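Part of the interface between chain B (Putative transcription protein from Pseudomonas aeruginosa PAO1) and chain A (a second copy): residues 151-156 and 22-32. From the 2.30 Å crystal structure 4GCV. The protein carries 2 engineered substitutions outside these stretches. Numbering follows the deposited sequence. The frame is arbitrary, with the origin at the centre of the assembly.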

# COMPACT_ATOMS: atom_id res chain seq x y z
N GLU B 151 10.96 17.74 13.78
CA GLU B 151 10.00 17.87 12.71
C GLU B 151 9.12 16.62 12.62
O GLU B 151 7.90 16.72 12.48
CB GLU B 151 10.71 18.06 11.37
CG GLU B 151 10.81 19.49 10.89
CD GLU B 151 9.50 20.00 10.30
OE1 GLU B 151 9.03 19.43 9.27
OE2 GLU B 151 8.94 20.97 10.85
N MSE B 152 9.76 15.45 12.69
CA MSE B 152 9.01 14.21 12.61
C MSE B 152 8.00 14.07 13.74
O MSE B 152 6.85 13.69 13.50
CB MSE B 152 9.95 12.99 12.56
CG MSE B 152 9.21 11.71 12.38
SE MSE B 152 8.37 11.69 10.61
CE MSE B 152 9.94 11.17 9.53
N ARG B 153 8.43 14.40 14.96
CA ARG B 153 7.60 14.37 16.17
C ARG B 153 6.32 15.20 16.02
O ARG B 153 5.24 14.78 16.43
CB ARG B 153 8.41 14.90 17.37
CG ARG B 153 9.68 14.12 17.70
CD ARG B 153 9.55 13.37 19.01
NE ARG B 153 10.36 13.94 20.08
CZ ARG B 153 9.94 14.87 20.96
NH1 ARG B 153 8.70 15.37 20.90
NH2 ARG B 153 10.78 15.32 21.90
N GLN B 154 6.48 16.39 15.42
CA GLN B 154 5.39 17.32 15.16
C GLN B 154 4.42 16.75 14.15
O GLN B 154 3.21 16.90 14.29
CB GLN B 154 5.93 18.65 14.62
CG GLN B 154 4.92 19.82 14.68
CD GLN B 154 4.93 20.69 13.41
OE1 GLN B 154 4.75 20.18 12.30
NE2 GLN B 154 5.12 21.99 13.59
N ARG B 155 4.95 16.09 13.13
CA ARG B 155 4.10 15.50 12.10
C ARG B 155 3.27 14.32 12.62
O ARG B 155 2.20 14.03 12.05
CB ARG B 155 4.90 15.12 10.86
CG ARG B 155 5.43 16.34 10.19
CD ARG B 155 6.38 16.06 9.03
NE ARG B 155 6.37 17.26 8.22
CZ ARG B 155 7.38 17.73 7.50
NH1 ARG B 155 8.54 17.10 7.45
NH2 ARG B 155 7.21 18.86 6.81
N LEU B 156 3.70 13.74 13.73
CA LEU B 156 3.09 12.53 14.29
C LEU B 156 2.45 12.76 15.66
O LEU B 156 2.15 13.92 16.02
CB LEU B 156 4.13 11.41 14.36
CG LEU B 156 4.67 10.92 13.01
CD1 LEU B 156 5.71 9.79 13.19
CD2 LEU B 156 3.52 10.50 12.05
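Chain A, residues 22-32: EWWSILIMRDA

Chain A residues 23-32 form a helix that continues later in the chain, with Glu A22 at its N-cap position. Regular backbone hydrogen bonds run along it, from Ile A26 N to Glu A22 O (2.9 Å) through Ala A32 N to Ile A28 O (2.9 Å). Chain B residues 151-155 belong to a helix that begins earlier in the chain. The two helices run in the same general sense, with 44° between their N-to-C directions. Their axes come no closer than 12.3 Å, and the contacts between them are made largely by side chains. The nearest CA atoms are those of Arg B155 and Leu A27, 7.3 Å apart.

Trp A23, Leu A27 and Arg A30 point their CA-to-CB bonds toward chain B. The selenomethionine Met B152 packs against Trp A23, with Met B152 CE 3.6 Å from Trp A23 CH2. Met B152 SE lies at the edge of the six-membered ring of Trp A23, 4.9 Å from its centroid.

Arg B155 spans Trp A24 and Leu A27. Arg B155 CD is 4.0 Å from Leu A27 CD1. Arg B155 NH2 is 3.6 Å from Trp A24 CH2, and the edge of the indole lies over one face of the guanidinium. Within chain B, Arg B155 NH1 makes a salt bridge with Glu B151 OE1 (3.0 Å). That oxygen is well out of the guanidinium plane, so the link is one of charge alone.

Leu B156 places CD2 4.0 Å from Leu A27 CD2. The same methyl lies over one face of the Arg A30 guanidinium, with Leu B156 CD2 3.5 Å from Arg A30 NH1.

No direct hydrogen bond joins the stretches. Water 1 bridges them: its O donates to Arg B155 O (2.8 Å) and Leu A27 O (3.2 Å) and accepts from Arg A30 NH1 (3.3 Å).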

# COMPACT_ATOMS: atom_id res chain seq x y z
N GLU A 22 3.71 8.07 -1.56
CA GLU A 22 2.77 7.84 -0.46
C GLU A 22 3.07 8.60 0.84
O GLU A 22 2.29 8.53 1.77
CB GLU A 22 2.67 6.33 -0.13
CG GLU A 22 2.32 5.47 -1.27
CD GLU A 22 0.86 5.58 -1.63
OE1 GLU A 22 0.06 6.05 -0.78
OE2 GLU A 22 0.51 5.18 -2.77
N TRP A 23 4.19 9.29 0.96
CA TRP A 23 4.52 9.89 2.26
C TRP A 23 3.47 10.90 2.76
O TRP A 23 2.96 10.76 3.90
CB TRP A 23 5.91 10.51 2.21
CG TRP A 23 6.37 11.25 3.43
CD1 TRP A 23 6.73 12.57 3.48
CD2 TRP A 23 6.60 10.73 4.73
NE1 TRP A 23 7.14 12.90 4.74
CE2 TRP A 23 7.05 11.79 5.54
CE3 TRP A 23 6.41 9.47 5.32
CZ2 TRP A 23 7.34 11.63 6.90
CZ3 TRP A 23 6.69 9.31 6.67
CH2 TRP A 23 7.16 10.39 7.44
N TRP A 24 3.19 11.93 1.97
CA TRP A 24 2.20 12.92 2.32
C TRP A 24 0.80 12.30 2.45
O TRP A 24 0.06 12.71 3.34
CB TRP A 24 2.17 14.09 1.32
CG TRP A 24 3.46 14.82 1.33
CD1 TRP A 24 4.35 14.94 0.31
CD2 TRP A 24 4.04 15.48 2.45
NE1 TRP A 24 5.45 15.65 0.72
CE2 TRP A 24 5.27 15.99 2.04
CE3 TRP A 24 3.63 15.69 3.78
CZ2 TRP A 24 6.10 16.70 2.89
CZ3 TRP A 24 4.42 16.39 4.61
CH2 TRP A 24 5.66 16.88 4.18
N SER A 25 0.46 11.32 1.60
CA SER A 25 -0.80 10.59 1.77
C SER A 25 -0.91 9.91 3.13
O SER A 25 -1.95 10.00 3.78
CB SER A 25 -1.06 9.57 0.66
OG SER A 25 -1.10 10.28 -0.56
N ILE A 26 0.15 9.26 3.56
CA ILE A 26 0.12 8.61 4.84
C ILE A 26 -0.10 9.64 5.91
O ILE A 26 -0.97 9.47 6.73
CB ILE A 26 1.41 7.82 5.10
CG1 ILE A 26 1.40 6.54 4.26
CG2 ILE A 26 1.59 7.48 6.63
CD1 ILE A 26 2.75 5.74 4.44
N LEU A 27 0.67 10.74 5.86
CA LEU A 27 0.60 11.75 6.92
C LEU A 27 -0.77 12.44 6.94
O LEU A 27 -1.35 12.60 7.98
CB LEU A 27 1.74 12.79 6.81
CG LEU A 27 3.19 12.30 6.98
CD1 LEU A 27 4.21 13.47 6.87
CD2 LEU A 27 3.39 11.54 8.24
N ILE A 28 -1.29 12.81 5.78
CA ILE A 28 -2.62 13.44 5.71
C ILE A 28 -3.76 12.48 6.17
O ILE A 28 -4.56 12.85 7.02
CB ILE A 28 -2.91 14.03 4.32
CG1 ILE A 28 -1.96 15.18 4.04
CG2 ILE A 28 -4.37 14.48 4.21
CD1 ILE A 28 -1.82 15.47 2.55
N MSE A 29 -3.79 11.25 5.66
CA MSE A 29 -4.84 10.28 6.08
C MSE A 29 -4.83 10.08 7.61
O MSE A 29 -5.86 10.02 8.23
CB MSE A 29 -4.67 8.96 5.37
CG MSE A 29 -5.00 9.05 3.93
SE MSE A 29 -6.87 9.79 3.76
CE MSE A 29 -7.01 9.55 1.87
N ARG A 30 -3.65 9.99 8.19
CA ARG A 30 -3.57 9.71 9.60
C ARG A 30 -4.13 10.88 10.38
O ARG A 30 -4.80 10.68 11.39
CB ARG A 30 -2.11 9.48 9.98
CG ARG A 30 -1.84 9.53 11.45
CD ARG A 30 -0.38 9.17 11.75
NE ARG A 30 -0.23 9.03 13.20
CZ ARG A 30 0.16 10.01 14.00
NH1 ARG A 30 0.46 11.22 13.52
NH2 ARG A 30 0.26 9.79 15.30
N ASP A 31 -3.86 12.10 9.91
CA ASP A 31 -4.44 13.28 10.53
C ASP A 31 -5.96 13.34 10.40
O ASP A 31 -6.64 13.75 11.33
CB ASP A 31 -3.83 14.57 9.97
CG ASP A 31 -2.53 14.93 10.66
OD1 ASP A 31 -2.10 14.17 11.54
OD2 ASP A 31 -1.93 15.98 10.33
N ALA A 32 -6.45 12.96 9.22
CA ALA A 32 -7.85 13.00 8.93
C ALA A 32 -8.50 11.95 9.81
O ALA A 32 -9.48 12.23 10.50
CB ALA A 32 -8.09 12.73 7.42
O HOH W 1 0.66 12.30 10.44